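Local coordinates for poly A polymerase (Aquifex aeolicus, PDB 4WBY), which adds the terminal adenosine to transfer RNAs ending in CC, using ATP and magnesium, and so completes their CCA 3' end, at residues E10-A13 and R14-G17; I127-L131 and E132-T136. All coordinates share one frame; numbering follows the deposited sequence.

Contact 1 (E10-A13 and R14-G17)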
ATOM      1  N   GLU A  10      -7.654 -21.934 -12.701  1.00 14.29           N
ATOM      2  CA  GLU A  10      -7.993 -22.656 -13.927  1.00 15.86           C
ATOM      3  C   GLU A  10      -9.450 -23.127 -13.997  1.00 15.61           C
ATOM      4  O   GLU A  10     -10.124 -22.900 -15.003  1.00 15.76           O
ATOM      5  CB  GLU A  10      -7.037 -23.845 -14.087  1.00 18.14           C
ATOM      6  CG  GLU A  10      -7.499 -24.935 -15.047  1.00 21.05           C
ATOM      7  CD  GLU A  10      -7.303 -24.586 -16.518  1.00 21.74           C
ATOM      8  OE1 GLU A  10      -6.866 -23.457 -16.829  1.00 23.06           O
ATOM      9  OE2 GLU A  10      -7.589 -25.461 -17.371  1.00 24.03           O
ATOM     10  N   GLU A  11      -9.954 -23.766 -12.946  1.00 16.45           N
ATOM     11  CA  GLU A  11     -11.322 -24.295 -13.001  1.00 17.72           C
ATOM     12  C   GLU A  11     -12.354 -23.194 -13.227  1.00 15.91           C
ATOM     13  O   GLU A  11     -13.241 -23.322 -14.075  1.00 17.75           O
ATOM     14  CB  GLU A  11     -11.663 -25.069 -11.724  1.00 22.19           C
ATOM     15  CG  GLU A  11     -10.958 -26.405 -11.594  1.00 31.88           C
ATOM     16  CD  GLU A  11     -11.537 -27.270 -10.483  1.00 42.56           C
ATOM     17  OE1 GLU A  11     -12.522 -26.846  -9.839  1.00 44.53           O
ATOM     18  OE2 GLU A  11     -11.004 -28.376 -10.253  1.00 49.54           O
ATOM     19  N   ILE A  12     -12.228 -22.096 -12.491  1.00 15.28           N
ATOM     20  CA  ILE A  12     -13.161 -20.989 -12.639  1.00 15.95           C
ATOM     21  C   ILE A  12     -12.969 -20.280 -13.984  1.00 15.43           C
ATOM     22  O   ILE A  12     -13.946 -19.915 -14.635  1.00 14.77           O
ATOM     23  CB  ILE A  12     -13.024 -19.984 -11.466  1.00 17.71           C
ATOM     24  CG1 ILE A  12     -13.559 -20.608 -10.175  1.00 22.85           C
ATOM     25  CG2 ILE A  12     -13.776 -18.684 -11.759  1.00 20.61           C
ATOM     26  CD1 ILE A  12     -15.032 -21.004 -10.237  1.00 26.65           C
ATOM     27  N   ALA A  13     -11.721 -20.091 -14.408  1.00 13.94           N
ATOM     28  CA  ALA A  13     -11.466 -19.461 -15.704  1.00 14.79           C
ATOM     29  C   ALA A  13     -12.135 -20.245 -16.846  1.00 15.15           C
ATOM     30  O   ALA A  13     -12.796 -19.661 -17.717  1.00 14.61           O
ATOM     31  CB  ALA A  13      -9.968 -19.349 -15.950  1.00 15.19           C
ATOM     32  N   ARG A  14     -11.973 -21.569 -16.837  1.00 14.72           N
ATOM     33  CA  ARG A  14     -12.612 -22.417 -17.840  1.00 14.84           C
ATOM     34  C   ARG A  14     -14.125 -22.235 -17.819  1.00 14.92           C
ATOM     35  O   ARG A  14     -14.764 -22.077 -18.867  1.00 14.98           O
ATOM     36  CB  ARG A  14     -12.274 -23.895 -17.602  1.00 15.92           C
ATOM     37  CG  ARG A  14     -10.831 -24.280 -17.882  1.00 16.28           C
ATOM     38  CD  ARG A  14     -10.541 -24.391 -19.372  1.00 17.37           C
ATOM     39  NE  ARG A  14      -9.162 -24.819 -19.581  1.00 18.00           N
ATOM     40  CZ  ARG A  14      -8.611 -25.013 -20.773  1.00 18.19           C
ATOM     41  NH1 ARG A  14      -9.327 -24.824 -21.872  1.00 18.58           N
ATOM     42  NH2 ARG A  14      -7.344 -25.392 -20.867  1.00 23.16           N
ATOM     43  N   GLU A  15     -14.698 -22.268 -16.617  1.00 14.97           N
ATOM     44  CA  GLU A  15     -16.142 -22.177 -16.465  1.00 14.74           C
ATOM     45  C   GLU A  15     -16.674 -20.818 -16.912  1.00 13.63           C
ATOM     46  O   GLU A  15     -17.731 -20.737 -17.534  1.00 15.65           O
ATOM     47  CB  GLU A  15     -16.542 -22.447 -15.017  1.00 16.85           C
ATOM     48  CG  GLU A  15     -18.049 -22.511 -14.823  1.00 17.76           C
ATOM     49  CD  GLU A  15     -18.439 -22.974 -13.441  1.00 20.46           C
ATOM     50  OE1 GLU A  15     -17.560 -22.999 -12.557  1.00 21.90           O
ATOM     51  OE2 GLU A  15     -19.626 -23.285 -13.240  1.00 23.28           O
ATOM     52  N   VAL A  16     -15.954 -19.746 -16.589  1.00 13.90           N
ATOM     53  CA  VAL A  16     -16.375 -18.423 -17.034  1.00 14.29           C
ATOM     54  C   VAL A  16     -16.449 -18.358 -18.571  1.00 13.14           C
ATOM     55  O   VAL A  16     -17.410 -17.822 -19.120  1.00 15.29           O
ATOM     56  CB  VAL A  16     -15.439 -17.333 -16.481  1.00 13.36           C
ATOM     57  CG1 VAL A  16     -15.638 -16.005 -17.210  1.00 15.76           C
ATOM     58  CG2 VAL A  16     -15.694 -17.160 -15.001  1.00 14.29           C
ATOM     59  N   GLY A  17     -15.464 -18.930 -19.265  1.00 13.92           N
ATOM     60  CA  GLY A  17     -15.501 -18.977 -20.720  1.00 14.78           C
ATOM     61  C   GLY A  17     -16.669 -19.794 -21.257  1.00 15.45           C
ATOM     62  O   GLY A  17     -17.262 -19.450 -22.288  1.00 17.07           O
TER

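Contact 2 (I127-L131 and E132-T136)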
ATOM      1  N   ILE A 127      -6.047 -11.787 -20.491  1.00 12.54           N
ATOM      2  CA  ILE A 127      -5.939 -13.187 -20.863  1.00 13.28           C
ATOM      3  C   ILE A 127      -7.312 -13.669 -21.288  1.00 12.64           C
ATOM      4  O   ILE A 127      -8.268 -13.589 -20.513  1.00 14.27           O
ATOM      5  CB  ILE A 127      -5.425 -14.061 -19.697  1.00 14.13           C
ATOM      6  CG1 ILE A 127      -4.049 -13.575 -19.235  1.00 16.19           C
ATOM      7  CG2 ILE A 127      -5.363 -15.533 -20.118  1.00 16.36           C
ATOM      8  CD1 ILE A 127      -3.640 -14.087 -17.862  1.00 18.90           C
ATOM      9  N   SER A 128      -7.426 -14.168 -22.515  1.00 12.35           N
ATOM     10  CA  SER A 128      -8.699 -14.729 -22.948  1.00 13.27           C
ATOM     11  C   SER A 128      -9.022 -16.003 -22.175  1.00 12.75           C
ATOM     12  O   SER A 128      -8.172 -16.876 -22.037  1.00 13.77           O
ATOM     13  CB  SER A 128      -8.678 -15.050 -24.441  1.00 15.00           C
ATOM     14  OG  SER A 128      -9.900 -15.674 -24.799  1.00 15.66           O
ATOM     15  N   VAL A 129     -10.255 -16.124 -21.690  1.00 13.23           N
ATOM     16  CA  VAL A 129     -10.689 -17.399 -21.147  1.00 12.40           C
ATOM     17  C   VAL A 129     -11.756 -17.993 -22.060  1.00 14.49           C
ATOM     18  O   VAL A 129     -12.484 -18.911 -21.688  1.00 15.45           O
ATOM     19  CB  VAL A 129     -11.195 -17.267 -19.690  1.00 13.25           C
ATOM     20  CG1 VAL A 129     -10.041 -16.788 -18.800  1.00 15.29           C
ATOM     21  CG2 VAL A 129     -12.419 -16.347 -19.588  1.00 16.09           C
ATOM     22  N   ASN A 130     -11.825 -17.477 -23.279  1.00 14.60           N
ATOM     23  CA  ASN A 130     -12.835 -17.941 -24.219  1.00 14.91           C
ATOM     24  C   ASN A 130     -12.479 -19.267 -24.861  1.00 14.61           C
ATOM     25  O   ASN A 130     -11.321 -19.675 -24.864  1.00 17.24           O
ATOM     26  CB  ASN A 130     -13.079 -16.863 -25.267  1.00 15.48           C
ATOM     27  CG  ASN A 130     -13.539 -15.587 -24.632  1.00 16.14           C
ATOM     28  OD1 ASN A 130     -14.657 -15.521 -24.113  1.00 18.37           O
ATOM     29  ND2 ASN A 130     -12.660 -14.579 -24.600  1.00 16.77           N
ATOM     30  N   LEU A 131     -13.496 -19.944 -25.390  1.00 17.19           N
ATOM     31  CA  LEU A 131     -13.334 -21.332 -25.797  1.00 18.01           C
ATOM     32  C   LEU A 131     -12.324 -21.522 -26.915  1.00 18.03           C
ATOM     33  O   LEU A 131     -11.609 -22.516 -26.931  1.00 20.43           O
ATOM     34  CB  LEU A 131     -14.675 -21.931 -26.240  1.00 19.79           C
ATOM     35  CG  LEU A 131     -15.761 -22.043 -25.169  1.00 23.05           C
ATOM     36  CD1 LEU A 131     -17.000 -22.699 -25.755  1.00 25.72           C
ATOM     37  CD2 LEU A 131     -15.267 -22.830 -23.954  1.00 21.90           C
ATOM     38  N   GLU A 132     -12.253 -20.575 -27.846  1.00 18.72           N
ATOM     39  CA  GLU A 132     -11.486 -20.838 -29.065  1.00 20.07           C
ATOM     40  C   GLU A 132     -10.030 -20.388 -28.975  1.00 19.84           C
ATOM     41  O   GLU A 132      -9.211 -20.780 -29.808  1.00 23.56           O
ATOM     42  CB  GLU A 132     -12.161 -20.182 -30.269  1.00 25.79           C
ATOM     43  CG  GLU A 132     -11.710 -18.771 -30.569  1.00 29.70           C
ATOM     44  CD  GLU A 132     -12.329 -17.738 -29.652  1.00 34.91           C
ATOM     45  OE1 GLU A 132     -13.223 -18.097 -28.850  1.00 34.42           O
ATOM     46  OE2 GLU A 132     -11.912 -16.559 -29.739  1.00 36.74           O
ATOM     47  N   ASP A 133      -9.698 -19.582 -27.970  1.00 18.18           N
ATOM     48  CA  ASP A 133      -8.331 -19.069 -27.840  1.00 17.87           C
ATOM     49  C   ASP A 133      -7.913 -18.991 -26.373  1.00 16.53           C
ATOM     50  O   ASP A 133      -7.224 -18.071 -25.952  1.00 17.47           O
ATOM     51  CB  ASP A 133      -8.195 -17.694 -28.505  1.00 18.38           C
ATOM     52  CG  ASP A 133      -8.959 -16.608 -27.769  1.00 19.40           C
ATOM     53  OD1 ASP A 133      -9.898 -16.941 -27.014  1.00 20.78           O
ATOM     54  OD2 ASP A 133      -8.599 -15.420 -27.931  1.00 21.95           O
ATOM     55  N   TYR A 134      -8.318 -19.989 -25.608  1.00 17.52           N
ATOM     56  CA  TYR A 134      -8.098 -19.995 -24.169  1.00 15.63           C
ATOM     57  C   TYR A 134      -6.632 -19.823 -23.797  1.00 13.07           C
ATOM     58  O   TYR A 134      -5.759 -20.538 -24.307  1.00 18.45           O
ATOM     59  CB  TYR A 134      -8.627 -21.293 -23.578  1.00 16.52           C
ATOM     60  CG  TYR A 134      -8.563 -21.357 -22.077  1.00 15.01           C
ATOM     61  CD1 TYR A 134      -7.472 -21.929 -21.436  1.00 15.95           C
ATOM     62  CD2 TYR A 134      -9.595 -20.843 -21.295  1.00 16.31           C
ATOM     63  CE1 TYR A 134      -7.414 -22.001 -20.054  1.00 15.79           C
ATOM     64  CE2 TYR A 134      -9.552 -20.913 -19.920  1.00 17.59           C
ATOM     65  CZ  TYR A 134      -8.462 -21.496 -19.303  1.00 16.34           C
ATOM     66  OH  TYR A 134      -8.424 -21.574 -17.936  1.00 20.35           O
ATOM     67  N   GLY A 135      -6.370 -18.871 -22.900  1.00 12.80           N
ATOM     68  CA  GLY A 135      -5.026 -18.602 -22.419  1.00 14.78           C
ATOM     69  C   GLY A 135      -4.232 -17.613 -23.265  1.00 13.85           C
ATOM     70  O   GLY A 135      -3.097 -17.302 -22.928  1.00 15.74           O
ATOM     71  N   THR A 136      -4.819 -17.101 -24.346  1.00 13.51           N
ATOM     72  CA  THR A 136      -4.127 -16.119 -25.182  1.00 14.29           C
ATOM     73  C   THR A 136      -3.869 -14.824 -24.415  1.00 13.91           C
ATOM     74  O   THR A 136      -4.782 -14.255 -23.812  1.00 13.66           O
ATOM     75  CB  THR A 136      -4.923 -15.802 -26.457  1.00 15.33           C
ATOM     76  OG1 THR A 136      -5.063 -16.997 -27.229  1.00 17.76           O
ATOM     77  CG2 THR A 136      -4.224 -14.751 -27.291  1.00 17.56           C
TER
HETATM   78  O   HOH W   1      -8.951 -22.604 -26.991  1.00 24.30           O

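Contact 1 (E10-A13 and R14-G17)
E10 and R14, one turn apart on helix 7-22, are joined twice, once through the backbone and once through their charged ends. R14 N donates to E10 O at 2.9 Å, an almost straight bond. At the side-chain ends, R14 NE reaches E10 OE2 at 2.8 Å in a salt bridge with an N-H...O angle of 173°. The oxygen lies in the guanidinium plane, at the edge that carries NE, whereas the nitrogen meets it from above the carboxylate plane, and the two planes stand nearly perpendicular, 86° apart. The glutamate gets there with CG anti to the backbone N (chi1 162°) and a bend at chi2, which sets the carboxylate beside R14 NE. Its other oxygen, OE1, is satisfied by Y134, so both oxygens have a partner; a long acid suits this place because it can serve both at once.

The backbone pairs continue along the helix: E15 N donates to E11 O, G17 N to A13 O, and V16 N to I12 O, the last at 2.8 Å. E15 OE1 is hydrogen-bonded to H65 NE2 of helix 54-65. On the buried side, I12 CG2 meets V16 CG2 at 4.1 Å, and these branched apolar residues also touch L87 and F89 of strand 85-91. Small A13 lets V129 and Y134 come close. The whole is two regular alpha-helical turns with an i to i+4 Glu-Arg salt bridge, on an amphipathic helix packed against the sheet of the nucleotidyltransferase head.

Contact 2 (I127-L131 and E132-T136)
A chi1 of 176° places S128 OG trans to its own amide N, while D133 CG sits between its N and carbonyl carbon (chi1 69°), and the two side chains meet inside the hairpin between antiparallel strands 126-128 and 137-138, which carries a G1 beta bulge. S128 OG forms an ST turn, accepting from N130 N at 3.0 Å and also from N130 ND2, while it donates to D133 OD1 at 2.6 Å, from above the carboxylate plane. Replacing S128 with alanine would probably leave N130 N and D133 OD1 without this shared partner and let the aspartate side chain turn. The OD1 of N130 is taken by A27 N.

In the bulge, G135 and T136 both face S128, whose N donates to T136 O and whose O accepts from G135 N at 2.8 Å. G135 is also the third residue of the type II turn from D133 to T136; at its phi of 88° a side chain would jam against the preceding carbonyl oxygen, so glycine suits this first bulge position. The Y134 ring turns an edge to V129 O, with CE2 4.0 Å from V129 CB, while a water bridges L131 O and Y134 N. T136 N and T136 OG1 both bond to D133 O from the same face of its plane, the hydroxyl at 2.7 Å.

The helix segment of contact 1 precedes contact 2 by more than a hundred residues, yet their centres lie about 10 Å apart and Y134 joins them. Its hydroxyl OH is hydrogen-bonded to E10 OE1 at 2.7 Å, and its ring makes a cation-pi contact with R14, Y134 CE1 to R14 CZ being 3.3 Å. Beside it, V129 CB packs 3.5 Å from A13 O, so the hairpin segment 127-136 lies against helix 7-22. Contact 2 borders the nucleotide site, the side chain of I127 being about 4 Å from that of ATP-binding V34. Contact 1 stands farther back: the side chain of A13 is about 10 Å from that of ATP-binding V33, and that of V16 about 11 Å from that of D47, a probable magnesium ligand.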